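PDB 6TA8: tyrocidine synthase 2 from Brevibacillus parabrevis, which is a multidomain nonribosomal peptide synthetase, represented in this model by a condensation domain of two lobes built on beta sheets. Local coordinates for residues H249-V259 and G430-L441. Sequence-based numbering, arbitrary orientation.
Sequences HTRTLSFALTV and GELRISVGYSRL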
loop_
_atom_site.group_PDB
_atom_site.type_symbol
_atom_site.label_atom_id
_atom_site.label_comp_id
_atom_site.label_asym_id
_atom_site.label_seq_id
_atom_site.Cartn_x
_atom_site.Cartn_y
_atom_site.Cartn_z
ATOM N N HIS A 249 -3.056 19.653 4.830
ATOM C CA HIS A 249 -3.611 20.277 3.637
ATOM C C HIS A 249 -3.949 19.269 2.546
ATOM O O HIS A 249 -4.208 19.672 1.408
ATOM C CB HIS A 249 -2.636 21.322 3.090
ATOM C CG HIS A 249 -2.146 22.289 4.122
ATOM N ND1 HIS A 249 -2.889 23.371 4.540
ATOM C CD2 HIS A 249 -0.987 22.337 4.821
ATOM C CE1 HIS A 249 -2.210 24.045 5.452
ATOM N NE2 HIS A 249 -1.052 23.437 5.641
ATOM N N THR A 250 -3.956 17.978 2.865
ATOM C CA THR A 250 -4.199 16.949 1.864
ATOM C C THR A 250 -5.695 16.741 1.663
ATOM O O THR A 250 -6.438 16.531 2.626
ATOM C CB THR A 250 -3.536 15.634 2.276
ATOM O OG1 THR A 250 -2.113 15.753 2.146
ATOM C CG2 THR A 250 -4.024 14.490 1.401
ATOM N N ARG A 251 -6.131 16.799 0.408
ATOM C CA ARG A 251 -7.507 16.515 0.034
ATOM C C ARG A 251 -7.528 15.409 -1.013
ATOM O O ARG A 251 -6.544 15.174 -1.718
ATOM C CB ARG A 251 -8.212 17.767 -0.503
ATOM C CG ARG A 251 -8.270 18.919 0.486
ATOM C CD ARG A 251 -9.052 18.542 1.732
ATOM N NE ARG A 251 -9.270 19.690 2.608
ATOM C CZ ARG A 251 -8.492 20.001 3.640
ATOM N NH1 ARG A 251 -7.439 19.248 3.930
ATOM N NH2 ARG A 251 -8.765 21.063 4.383
ATOM N N THR A 252 -8.667 14.726 -1.107
ATOM C CA THR A 252 -8.826 13.599 -2.017
ATOM C C THR A 252 -10.043 13.820 -2.901
ATOM O O THR A 252 -11.112 14.198 -2.411
ATOM C CB THR A 252 -8.974 12.277 -1.254
ATOM O OG1 THR A 252 -10.183 12.302 -0.482
ATOM C CG2 THR A 252 -7.787 12.053 -0.328
ATOM N N LEU A 253 -9.875 13.580 -4.199
ATOM C CA LEU A 253 -10.960 13.620 -5.170
ATOM C C LEU A 253 -11.084 12.235 -5.789
ATOM O O LEU A 253 -10.123 11.726 -6.376
ATOM C CB LEU A 253 -10.701 14.677 -6.245
ATOM C CG LEU A 253 -11.812 14.903 -7.275
ATOM C CD1 LEU A 253 -11.945 16.380 -7.606
ATOM C CD2 LEU A 253 -11.560 14.100 -8.536
ATOM N N SER A 254 -12.262 11.630 -5.663
ATOM C CA SER A 254 -12.483 10.259 -6.094
ATOM C C SER A 254 -13.580 10.195 -7.148
ATOM O O SER A 254 -14.537 10.976 -7.124
ATOM C CB SER A 254 -12.860 9.360 -4.909
ATOM O OG SER A 254 -11.929 9.491 -3.849
ATOM N N PHE A 255 -13.428 9.251 -8.075
ATOM C CA PHE A 255 -14.472 8.919 -9.032
ATOM C C PHE A 255 -14.551 7.404 -9.158
ATOM O O PHE A 255 -13.550 6.701 -8.999
ATOM C CB PHE A 255 -14.228 9.571 -10.406
ATOM C CG PHE A 255 -13.147 8.911 -11.223
ATOM C CD1 PHE A 255 -13.455 7.906 -12.128
ATOM C CD2 PHE A 255 -11.828 9.318 -11.107
ATOM C CE1 PHE A 255 -12.465 7.306 -12.884
ATOM C CE2 PHE A 255 -10.834 8.724 -11.865
ATOM C CZ PHE A 255 -11.155 7.716 -12.753
ATOM N N ALA A 256 -15.752 6.908 -9.438
ATOM C CA ALA A 256 -16.001 5.479 -9.520
ATOM C C ALA A 256 -16.702 5.148 -10.829
ATOM O O ALA A 256 -17.349 5.997 -11.447
ATOM C CB ALA A 256 -16.844 4.986 -8.336
ATOM N N LEU A 257 -16.561 3.894 -11.245
ATOM C CA LEU A 257 -17.227 3.376 -12.429
ATOM C C LEU A 257 -18.406 2.501 -12.023
ATOM O O LEU A 257 -18.412 1.897 -10.948
ATOM C CB LEU A 257 -16.257 2.570 -13.297
ATOM C CG LEU A 257 -15.028 3.301 -13.841
ATOM C CD1 LEU A 257 -14.253 2.402 -14.790
ATOM C CD2 LEU A 257 -15.429 4.594 -14.533
ATOM N N THR A 258 -19.410 2.443 -12.895
ATOM C CA THR A 258 -20.563 1.595 -12.647
ATOM C C THR A 258 -20.161 0.122 -12.701
ATOM O O THR A 258 -19.154 -0.253 -13.310
ATOM C CB THR A 258 -21.669 1.879 -13.665
ATOM O OG1 THR A 258 -21.214 1.530 -14.978
ATOM C CG2 THR A 258 -22.050 3.351 -13.644
ATOM N N VAL A 259 -20.964 -0.719 -12.054
ATOM C CA VAL A 259 -20.659 -2.148 -11.970
ATOM C C VAL A 259 -20.807 -2.861 -13.316
ATOM O O VAL A 259 -20.200 -3.927 -13.488
ATOM C CB VAL A 259 -21.501 -2.837 -10.876
ATOM C CG1 VAL A 259 -21.557 -1.980 -9.623
ATOM C CG2 VAL A 259 -22.901 -3.179 -11.356
ATOM N N GLY A 430 -17.906 -4.269 -6.665
ATOM C CA GLY A 430 -18.000 -4.322 -8.111
ATOM C C GLY A 430 -17.793 -3.000 -8.810
ATOM O O GLY A 430 -18.190 -2.856 -9.970
ATOM N N GLU A 431 -17.181 -2.025 -8.141
ATOM C CA GLU A 431 -16.939 -0.704 -8.708
ATOM C C GLU A 431 -15.457 -0.382 -8.617
ATOM O O GLU A 431 -14.900 -0.310 -7.516
ATOM C CB GLU A 431 -17.759 0.370 -7.988
ATOM C CG GLU A 431 -19.245 0.311 -8.282
ATOM C CD GLU A 431 -20.071 1.172 -7.346
ATOM O OE1 GLU A 431 -19.506 2.106 -6.741
ATOM O OE2 GLU A 431 -21.286 0.910 -7.219
ATOM N N LEU A 432 -14.822 -0.191 -9.770
ATOM C CA LEU A 432 -13.448 0.299 -9.806
ATOM C C LEU A 432 -13.447 1.770 -9.417
ATOM O O LEU A 432 -14.007 2.606 -10.131
ATOM C CB LEU A 432 -12.849 0.100 -11.195
ATOM C CG LEU A 432 -11.546 0.838 -11.493
ATOM C CD1 LEU A 432 -10.365 0.135 -10.842
ATOM C CD2 LEU A 432 -11.335 0.966 -12.993
ATOM N N ARG A 433 -12.834 2.091 -8.281
ATOM C CA ARG A 433 -12.874 3.436 -7.721
ATOM C C ARG A 433 -11.459 3.988 -7.639
ATOM O O ARG A 433 -10.609 3.427 -6.939
ATOM C CB ARG A 433 -13.540 3.430 -6.344
ATOM C CG ARG A 433 -14.881 2.713 -6.329
ATOM C CD ARG A 433 -15.686 3.017 -5.079
ATOM N NE ARG A 433 -15.282 2.183 -3.953
ATOM C CZ ARG A 433 -14.692 2.645 -2.856
ATOM N NH1 ARG A 433 -14.360 1.810 -1.881
ATOM N NH2 ARG A 433 -14.435 3.941 -2.732
ATOM N N ILE A 434 -11.215 5.086 -8.349
ATOM C CA ILE A 434 -9.916 5.749 -8.376
ATOM C C ILE A 434 -9.957 6.944 -7.438
ATOM O O ILE A 434 -10.971 7.648 -7.353
ATOM C CB ILE A 434 -9.545 6.184 -9.807
ATOM C CG1 ILE A 434 -9.812 5.051 -10.801
ATOM C CG2 ILE A 434 -8.095 6.641 -9.870
ATOM C CD1 ILE A 434 -8.920 3.847 -10.618
ATOM N N SER A 435 -8.853 7.177 -6.731
ATOM C CA SER A 435 -8.734 8.293 -5.802
ATOM C C SER A 435 -7.404 8.992 -6.034
ATOM O O SER A 435 -6.365 8.333 -6.146
ATOM C CB SER A 435 -8.840 7.817 -4.349
ATOM O OG SER A 435 -10.049 7.108 -4.136
ATOM N N VAL A 436 -7.439 10.320 -6.106
ATOM C CA VAL A 436 -6.252 11.135 -6.340
ATOM C C VAL A 436 -6.040 12.023 -5.121
ATOM O O VAL A 436 -6.911 12.833 -4.779
ATOM C CB VAL A 436 -6.381 11.982 -7.615
ATOM C CG1 VAL A 436 -5.084 12.731 -7.888
ATOM C CG2 VAL A 436 -6.757 11.104 -8.800
ATOM N N GLY A 437 -4.888 11.871 -4.472
ATOM C CA GLY A 437 -4.544 12.671 -3.311
ATOM C C GLY A 437 -3.646 13.832 -3.703
ATOM O O GLY A 437 -2.653 13.652 -4.412
ATOM N N TYR A 438 -4.008 15.022 -3.230
ATOM C CA TYR A 438 -3.278 16.240 -3.546
ATOM C C TYR A 438 -3.290 17.162 -2.335
ATOM O O TYR A 438 -4.014 16.937 -1.362
ATOM C CB TYR A 438 -3.876 16.951 -4.768
ATOM C CG TYR A 438 -5.261 17.511 -4.527
ATOM C CD1 TYR A 438 -6.386 16.703 -4.624
ATOM C CD2 TYR A 438 -5.444 18.850 -4.198
ATOM C CE1 TYR A 438 -7.652 17.209 -4.403
ATOM C CE2 TYR A 438 -6.707 19.366 -3.973
ATOM C CZ TYR A 438 -7.807 18.541 -4.078
ATOM O OH TYR A 438 -9.065 19.050 -3.855
ATOM N N SER A 439 -2.477 18.210 -2.405
ATOM C CA SER A 439 -2.445 19.251 -1.385
ATOM C C SER A 439 -3.177 20.481 -1.903
ATOM O O SER A 439 -2.959 20.904 -3.044
ATOM C CB SER A 439 -1.007 19.612 -1.009
ATOM O OG SER A 439 -0.978 20.691 -0.089
ATOM N N ARG A 440 -4.043 21.054 -1.064
ATOM C CA ARG A 440 -4.840 22.195 -1.494
ATOM C C ARG A 440 -4.004 23.458 -1.655
ATOM O O ARG A 440 -4.466 24.415 -2.287
ATOM C CB ARG A 440 -5.985 22.444 -0.510
ATOM C CG ARG A 440 -5.539 22.758 0.906
ATOM C CD ARG A 440 -6.736 23.012 1.808
ATOM N NE ARG A 440 -7.639 24.006 1.234
ATOM C CZ ARG A 440 -7.556 25.313 1.465
ATOM N NH1 ARG A 440 -6.609 25.788 2.262
ATOM N NH2 ARG A 440 -8.418 26.144 0.897
ATOM N N LEU A 441 -2.792 23.485 -1.104
ATOM C CA LEU A 441 -1.901 24.623 -1.281
ATOM C C LEU A 441 -1.156 24.586 -2.609
ATOM O O LEU A 441 -0.424 25.534 -2.917
ATOM C CB LEU A 441 -0.897 24.697 -0.127
ATOM C CG LEU A 441 -1.401 24.380 1.283
ATOM C CD1 LEU A 441 -0.298 24.640 2.294
ATOM C CD2 LEU A 441 -2.646 25.186 1.629
HETATM O O HOH W 1 -5.990 24.527 4.636
#
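F255 and I434 pair across two antiparallel strands, 250-256 and 431-439, at one margin of the six-stranded mixed sheet in the condensation domain; 250-256 is an outermost strand, and 431-439 is bonded on its far flank to 421-428. The pairing runs without a bulge from T250-S439 to A256-R433. R251-Y438, L253-V436 and F255-I434 are hydrogen-bonded pairs; at the last, I434 N reaches F255 O at 2.9 Å. The ladder gains one more bond at each end, from R440 N to H249 O (2.8 Å) and from L257 N to L432 O (3.1 Å).

The face carrying L253, F255, I434, V436 and Y438, with R251 at its end, is mostly apolar, with L253 and I434 touching helix 445-466. The F255 ring lies alongside I434, its CE2 3.5 Å from I434 CB. With CG between the backbone N and carbonyl carbon (chi1 67°), the Y438 ring leans back over the neighbouring strand, where R251 CB sits off-centre above one face, 4.2 Å from the ring centroid. On the reverse face the pairs are smaller or more polar: S254 OG and S435 OG share a 3.0 Å hydrogen bond, and A256 CB rests on R433 CG.

Past the end of the strands, L441 puts CD1 almost squarely over the H249 imidazole, 3.4 Å from its centroid and 7° off the normal, a CH-pi contact. Nearby, the R251 and R440 side chains run side by side, R440 CD over one face of the R251 guanidinium, whose NH1 is held by the carbonyls of T250 and K248. At the other end T258 N-caps helix 259-267. An antiparallel edge pair with helix 445-466 packed on its apolar face fits the alpha/beta layering of the chloramphenicol acetyltransferase-like fold that condensation domains adopt.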